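Local atomic coordinates of 4-methyl-5(B-hydroxyethyl)-thiazole monophosphate biosynthesis enzyme (Vibrio cholerae O1 biovar El Tor, PDB entry 3OT1), a protein that belongs to the DJ-1/PfpI family and probably takes part in making the thiazole monophosphate precursor of thiamine. Residues B[11-16]-B[38-43]; B[62-67]-B[91-96]; B[68-73]-B[101-106]. All coordinates share one frame; numbering follows the deposited sequence.

Contact 1: residues B[11-16]-B[38-43]. With NA (sodium ion), chain D.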
# COMPACT_ATOMS: atom_id res chain seq x y z
N ARG B 11 -1.01 20.94 0.34
CA ARG B 11 0.15 20.53 -0.41
C ARG B 11 1.07 19.71 0.47
O ARG B 11 1.50 20.18 1.54
CB ARG B 11 0.93 21.73 -0.93
CG ARG B 11 0.12 22.66 -1.81
CD ARG B 11 0.73 24.06 -1.84
NE ARG B 11 0.73 24.68 -0.51
CZ ARG B 11 1.29 25.85 -0.25
NH1 ARG B 11 1.92 26.53 -1.21
NH2 ARG B 11 1.25 26.32 1.00
N ILE B 12 1.39 18.50 0.04
CA ILE B 12 2.18 17.58 0.85
C ILE B 12 3.44 17.18 0.09
O ILE B 12 3.35 16.79 -1.06
CB ILE B 12 1.41 16.27 1.17
CG1 ILE B 12 -0.08 16.55 1.51
CG2 ILE B 12 2.22 15.47 2.25
CD1 ILE B 12 -0.26 17.25 2.79
N LEU B 13 4.58 17.27 0.75
CA LEU B 13 5.85 16.78 0.22
C LEU B 13 6.14 15.39 0.79
O LEU B 13 6.13 15.23 2.00
CB LEU B 13 6.97 17.75 0.58
CG LEU B 13 8.35 17.36 0.07
CD1 LEU B 13 8.37 17.24 -1.45
CD2 LEU B 13 9.37 18.36 0.53
N VAL B 14 6.38 14.43 -0.12
CA VAL B 14 6.73 13.08 0.26
C VAL B 14 8.10 12.75 -0.35
O VAL B 14 8.20 12.35 -1.52
CB VAL B 14 5.66 12.06 -0.23
CG1 VAL B 14 6.04 10.65 0.19
CG2 VAL B 14 4.27 12.46 0.27
N PRO B 15 9.17 12.87 0.45
CA PRO B 15 10.48 12.46 -0.04
C PRO B 15 10.56 10.95 -0.20
O PRO B 15 9.96 10.20 0.56
CB PRO B 15 11.42 12.94 1.06
CG PRO B 15 10.63 14.03 1.79
CD PRO B 15 9.25 13.48 1.79
N VAL B 16 11.32 10.53 -1.20
CA VAL B 16 11.62 9.14 -1.43
C VAL B 16 13.09 8.97 -1.70
O VAL B 16 13.76 9.88 -2.20
CB VAL B 16 10.77 8.56 -2.60
CG1 VAL B 16 9.30 8.55 -2.23
CG2 VAL B 16 11.05 9.27 -3.90
N GLN B 38 -2.63 18.01 -3.01
CA GLN B 38 -1.59 18.05 -4.04
C GLN B 38 -0.34 17.44 -3.44
O GLN B 38 0.25 18.03 -2.55
CB GLN B 38 -1.33 19.49 -4.44
CG GLN B 38 -2.58 20.26 -4.79
CD GLN B 38 -3.29 19.63 -5.92
OE1 GLN B 38 -2.74 19.50 -7.01
NE2 GLN B 38 -4.55 19.21 -5.68
N VAL B 39 0.01 16.26 -3.91
CA VAL B 39 1.09 15.47 -3.32
C VAL B 39 2.26 15.42 -4.28
O VAL B 39 2.13 15.03 -5.43
CB VAL B 39 0.62 14.05 -2.97
CG1 VAL B 39 1.76 13.30 -2.27
CG2 VAL B 39 -0.65 14.09 -2.10
N THR B 40 3.42 15.86 -3.79
CA THR B 40 4.64 15.87 -4.56
C THR B 40 5.62 14.85 -3.99
O THR B 40 6.07 14.99 -2.86
CB THR B 40 5.31 17.26 -4.51
OG1 THR B 40 4.39 18.24 -5.02
CG2 THR B 40 6.59 17.29 -5.32
N MSE B 41 5.97 13.87 -4.80
CA MSE B 41 7.06 12.96 -4.48
C MSE B 41 8.36 13.57 -4.97
O MSE B 41 8.43 14.02 -6.11
CB MSE B 41 6.80 11.60 -5.15
CG MSE B 41 5.54 10.91 -4.64
SE MSE B 41 5.03 9.38 -5.74
CE MSE B 41 6.84 8.53 -5.68
N ALA B 42 9.38 13.58 -4.10
CA ALA B 42 10.65 14.20 -4.43
C ALA B 42 11.80 13.27 -4.04
O ALA B 42 11.83 12.78 -2.91
CB ALA B 42 10.81 15.55 -3.70
N ALA B 43 12.73 13.04 -4.96
CA ALA B 43 13.75 12.03 -4.77
C ALA B 43 15.03 12.58 -4.14
O ALA B 43 15.56 13.59 -4.62
CB ALA B 43 14.11 11.32 -6.08
NA NA D . 17.31 14.49 -5.79
O HOH W 1 16.37 13.59 -7.85
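Val-14 and Val-39 meet through one methyl each, CG2 of Val-14 lying 3.7 Å from CG1 of Val-39, at the apolar centre of two parallel neighbouring strands. With helix 22-34 between them in sequence, strands 11-16 and 38-43 form a beta-alpha-beta crossover in the alpha/beta sandwich of the DJ-1/PfpI family. The two valines cross obliquely on the face that also carries Ile-12 and Val-16. CG1 of Val-39 reaches its neighbour because it stands anti to its own backbone N (chi1 -176°). Helix 22-34 packs on this face, Leu-32 touching both Ile-12 and Val-39.

On the other face CD1 of Leu-13 reaches diagonally past Thr-40 to CB of Ala-42 at 3.7 Å, and also lies 3.5 Å from Thr-40 O. Here Leu-96 and Phe-100 of helix 91-102 pack against Leu-13.

Between the faces the backbones are joined by five N-H...O bonds, given in turn by Ile-12, Thr-40, Val-14, Ala-42 and Val-16. The bond from Val-14 N to Thr-40 O is 2.8 Å long and almost straight, whereas Ala-42 N approaches Val-14 O from above the carbonyl plane at 3.1 Å. Pro-15, which has no N-H, sits in the strand without breaking the series, because its N lies on the edge turned away from 38-43.

At the outer end the polar tips of Arg-11 and Gln-38 diverge, the guanidinium going to Asp-73. At the opposite end the carbonyl of Ala-43 is turned to the chain at 62-64, and its O also binds a sodium ion at 2.3 Å.

Contact 2: residues B[62-67]-B[91-96]. With NA (sodium ion), chain D.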
# COMPACT_ATOMS: atom_id res chain seq x y z
N GLN B 62 10.22 15.62 -8.82
CA GLN B 62 11.28 16.60 -8.71
C GLN B 62 12.30 16.14 -7.68
O GLN B 62 12.09 15.19 -6.94
CB GLN B 62 10.70 17.99 -8.39
CG GLN B 62 10.06 18.08 -7.04
CD GLN B 62 9.12 19.30 -6.93
OE1 GLN B 62 8.23 19.47 -7.76
NE2 GLN B 62 9.27 20.09 -5.87
N THR B 63 13.43 16.82 -7.68
CA THR B 63 14.50 16.50 -6.77
C THR B 63 14.22 17.06 -5.37
O THR B 63 13.81 18.20 -5.22
CB THR B 63 15.80 17.05 -7.30
OG1 THR B 63 16.83 16.62 -6.44
CG2 THR B 63 15.85 18.56 -7.41
N LEU B 64 14.49 16.26 -4.36
CA LEU B 64 14.29 16.66 -2.98
C LEU B 64 15.16 17.85 -2.63
O LEU B 64 14.73 18.77 -1.95
CB LEU B 64 14.56 15.45 -2.07
CG LEU B 64 14.29 15.66 -0.58
CD1 LEU B 64 15.45 16.37 0.10
CD2 LEU B 64 13.00 16.32 -0.25
N GLU B 65 16.38 17.84 -3.13
CA GLU B 65 17.36 18.80 -2.68
C GLU B 65 17.02 20.24 -3.07
O GLU B 65 17.50 21.18 -2.42
CB GLU B 65 18.74 18.36 -3.17
CG GLU B 65 19.30 17.06 -2.49
CD GLU B 65 18.85 15.72 -3.09
OE1 GLU B 65 17.93 15.68 -3.96
OE2 GLU B 65 19.50 14.70 -2.71
N ALA B 66 16.17 20.44 -4.07
CA ALA B 66 15.75 21.79 -4.45
C ALA B 66 14.39 22.21 -3.85
O ALA B 66 13.95 23.34 -4.06
CB ALA B 66 15.70 21.93 -5.91
N CYS B 67 13.75 21.33 -3.10
CA CYS B 67 12.47 21.67 -2.47
C CYS B 67 12.68 22.66 -1.33
O CYS B 67 13.71 22.65 -0.66
CB CYS B 67 11.81 20.43 -1.88
SG CYS B 67 11.26 19.24 -3.11
N THR B 91 21.89 16.01 4.06
CA THR B 91 21.84 17.33 4.71
C THR B 91 20.58 18.08 4.32
O THR B 91 19.96 18.74 5.15
CB THR B 91 23.09 18.17 4.41
OG1 THR B 91 24.23 17.44 4.85
CG2 THR B 91 23.03 19.52 5.10
N ALA B 92 20.24 18.03 3.05
CA ALA B 92 19.05 18.72 2.57
C ALA B 92 17.81 18.23 3.32
O ALA B 92 16.98 19.03 3.73
CB ALA B 92 18.91 18.54 1.05
N LEU B 93 17.66 16.91 3.45
CA LEU B 93 16.48 16.36 4.11
C LEU B 93 16.41 16.81 5.56
O LEU B 93 15.36 17.23 6.06
CB LEU B 93 16.48 14.83 3.97
CG LEU B 93 15.23 14.01 4.33
CD1 LEU B 93 14.97 13.93 5.84
CD2 LEU B 93 13.97 14.54 3.58
N LEU B 94 17.54 16.71 6.26
CA LEU B 94 17.55 17.11 7.65
C LEU B 94 17.22 18.60 7.87
O LEU B 94 16.45 18.96 8.76
CB LEU B 94 18.91 16.77 8.26
CG LEU B 94 19.24 15.27 8.30
CD1 LEU B 94 20.66 15.09 8.85
CD2 LEU B 94 18.21 14.47 9.10
N ALA B 95 17.77 19.47 7.03
CA ALA B 95 17.50 20.91 7.13
C ALA B 95 16.03 21.18 6.80
O ALA B 95 15.41 22.08 7.39
CB ALA B 95 18.43 21.72 6.23
N LEU B 96 15.48 20.42 5.87
CA LEU B 96 14.09 20.55 5.46
C LEU B 96 13.11 20.18 6.57
O LEU B 96 12.10 20.85 6.76
CB LEU B 96 13.85 19.67 4.24
CG LEU B 96 12.54 19.81 3.53
CD1 LEU B 96 12.35 21.22 2.98
CD2 LEU B 96 12.48 18.78 2.39
NA NA D . 17.31 14.49 -5.79
O HOH W 1 16.37 13.59 -7.85
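Leu-64 points its CB at helix 91-96, and its two methyls meet different turns of it. With CG anti to the backbone N (chi1 -176°), the chain continues outward from CB and forks just short of the helix. CD1 settles over the first turn, 4.0 Å from Leu-93 N and 4.2 Å from Ala-92 CB. CD2 meets Leu-96 tip to tip, the two CD2 atoms being 3.6 Å apart. Pro-15 and Ala-42 of the sheet border the same leucine, so it fills the angle between sheet and helix.

Glu-65 serves both the helix and an ion. Its CG rests 3.9 Å from Ala-92 CB, then the chain bends at chi2 (84°) and turns the carboxylate back to the sodium ion, where OE1 binds at 2.3 Å. Thr-63 OG1 binds the ion at the same 2.3 Å; water 1 and the carbonyl oxygens of Ala-43 and Gly-45 complete a shell of oxygens, in which the carboxylate probably offsets the positive charge.

The turn is closed by the backbone bond from Cys-67 N to Leu-64 O. Gln-62 adds a brace, its NE2 donating to Cys-67 SG at 3.5 Å with the sulfur close to the amide plane. The turn after edge strand 62-63 thus packs on helix 91-102, which lies against one face of the mainly parallel sheet; helices packed on such a sheet are the general plan of this family's alpha/beta sandwich.

Contact 3: residues B[68-73]-B[101-106]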
# COMPACT_ATOMS: atom_id res chain seq x y z
N SER B 68 11.68 23.50 -1.12
CA SER B 68 11.62 24.38 0.04
C SER B 68 10.33 24.12 0.81
O SER B 68 9.28 23.92 0.19
CB SER B 68 11.68 25.82 -0.44
OG SER B 68 12.89 26.05 -1.16
N ALA B 69 10.39 24.18 2.15
CA ALA B 69 9.21 24.00 2.98
C ALA B 69 8.13 25.02 2.64
O ALA B 69 6.95 24.73 2.77
CB ALA B 69 9.58 24.03 4.44
N GLU B 70 8.52 26.21 2.21
CA GLU B 70 7.56 27.27 1.89
C GLU B 70 6.55 26.85 0.85
O GLU B 70 5.45 27.42 0.81
CB GLU B 70 8.27 28.52 1.39
CG GLU B 70 9.07 29.30 2.44
CD GLU B 70 10.53 28.92 2.59
OE1 GLU B 70 10.86 27.71 2.58
OE2 GLU B 70 11.35 29.86 2.73
N ALA B 71 6.90 25.89 -0.00
CA ALA B 71 6.03 25.48 -1.09
C ALA B 71 5.00 24.41 -0.66
O ALA B 71 4.22 23.96 -1.49
CB ALA B 71 6.87 24.97 -2.28
N PHE B 72 4.97 24.04 0.62
CA PHE B 72 4.13 22.95 1.10
C PHE B 72 3.46 23.27 2.40
O PHE B 72 3.90 24.14 3.17
CB PHE B 72 4.94 21.65 1.23
CG PHE B 72 5.64 21.25 -0.05
CD1 PHE B 72 4.98 20.51 -1.04
CD2 PHE B 72 6.94 21.65 -0.31
CE1 PHE B 72 5.61 20.21 -2.21
CE2 PHE B 72 7.56 21.33 -1.48
CZ PHE B 72 6.90 20.61 -2.42
N ASP B 73 2.42 22.51 2.71
CA ASP B 73 1.74 22.57 4.00
C ASP B 73 2.18 21.51 5.00
O ASP B 73 1.97 21.68 6.19
CB ASP B 73 0.25 22.48 3.79
CG ASP B 73 -0.25 23.59 2.91
OD1 ASP B 73 -0.07 24.77 3.31
OD2 ASP B 73 -0.81 23.33 1.83
N SER B 101 9.13 22.38 10.48
CA SER B 101 8.71 22.55 11.85
C SER B 101 8.70 24.00 12.28
O SER B 101 7.79 24.47 12.98
CB SER B 101 9.65 21.81 12.79
OG SER B 101 9.59 20.41 12.59
N GLN B 102 9.74 24.72 11.86
CA GLN B 102 9.91 26.12 12.27
C GLN B 102 8.96 27.06 11.52
O GLN B 102 8.70 28.16 11.97
CB GLN B 102 11.37 26.48 12.18
CG GLN B 102 12.18 25.71 13.24
CD GLN B 102 13.65 25.56 12.97
OE1 GLN B 102 14.26 26.39 12.32
NE2 GLN B 102 14.24 24.50 13.54
N GLN B 103 8.37 26.58 10.43
CA GLN B 103 7.28 27.26 9.73
C GLN B 103 5.93 26.91 10.32
O GLN B 103 4.92 27.36 9.80
CB GLN B 103 7.35 26.97 8.23
CG GLN B 103 8.55 27.62 7.57
CD GLN B 103 8.72 27.28 6.11
OE1 GLN B 103 7.78 26.84 5.44
NE2 GLN B 103 9.93 27.52 5.60
N GLY B 104 5.90 26.09 11.37
CA GLY B 104 4.69 25.76 12.07
C GLY B 104 3.91 24.61 11.46
O GLY B 104 2.73 24.45 11.76
N LYS B 105 4.54 23.82 10.62
CA LYS B 105 3.85 22.82 9.80
C LYS B 105 4.01 21.42 10.33
O LYS B 105 5.03 21.07 10.94
CB LYS B 105 4.39 22.89 8.37
CG LYS B 105 4.02 24.21 7.69
CD LYS B 105 4.78 24.44 6.40
CE LYS B 105 4.38 25.78 5.77
NZ LYS B 105 5.23 26.13 4.61
N LEU B 106 3.00 20.61 10.04
CA LEU B 106 2.99 19.18 10.35
C LEU B 106 4.15 18.45 9.66
O LEU B 106 4.35 18.56 8.45
CB LEU B 106 1.67 18.59 9.88
CG LEU B 106 1.47 17.11 10.11
CD1 LEU B 106 1.51 16.79 11.59
CD2 LEU B 106 0.18 16.65 9.43
O HOH W 2 4.43 28.39 3.22
O HOH W 3 0.80 22.05 8.65
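Gln-103 and Lys-105 flank Gly-104 of the Schellman motif that ends helix 91-102, and both reach across to the 3-10 turn 69-71. Gly-104 has positive phi (85°), which lets the chain reverse out of the helix. Lys-105 then lies extended along the other segment, its CB and CG passing Asp-73 O, and delivers NZ into a cluster of oxygens. NZ donates to Phe-72 O at 2.8 Å, nearly in line with the carbonyl, and to Ala-69 O at 2.9 Å from above the carbonyl plane. Ala-69 O is gripped from the opposite face by Phe-72 N, the bond that closes the turn.

Segment 68-73 leads into strand 74-77, while segment 101-106 runs into the adjacent strand 106-109, so the lysine links the lead-ins of the two strands of a beta-alpha-beta unit. Gln-103 OE1 also accepts from NZ at 2.8 Å, and water 2 links NZ to Glu-70 O. So many oxygens around NZ probably favour the charged ammonium.

The amide of Gln-103 is held from both ends: with OE1 on the lysine, NE2 turns to Glu-70 OE1 at 3.2 Å. The acceptor lies near the amide plane of Gln-103, but NE2 comes down on the carboxylate from above, the two planes standing 76° apart. Further along, water 3 donates to Asp-73 O at 2.7 Å and accepts from Leu-106 N at 3.0 Å.

In the fold
Contact 1 forms part of the central sheet, and contacts 2 and 3 fasten the chain that follows it to the two ends of helix 91-102. The centres of contacts 1 and 2 lie about 11 Å apart; strand 62-63 joins 38-43 through Ala-43 N to Gln-62 O (3.0 Å) and Leu-64 N to Ala-43 O (2.9 Å). They share the sodium site, since Ala-43 O, Thr-63 OG1 and Glu-65 OE1 bind one ion. Contact 3, centred about 13 Å from each of the others, meets contact 1 in the Arg-11 NH2 to Asp-73 OD1 salt bridge (3.1 Å) and contact 2 where Leu-96 CD1 lies 3.6 Å from Ala-69 N. It takes no part in the sodium site, the nearest side-chain atom of Phe-72 being about 13 Å from the ion.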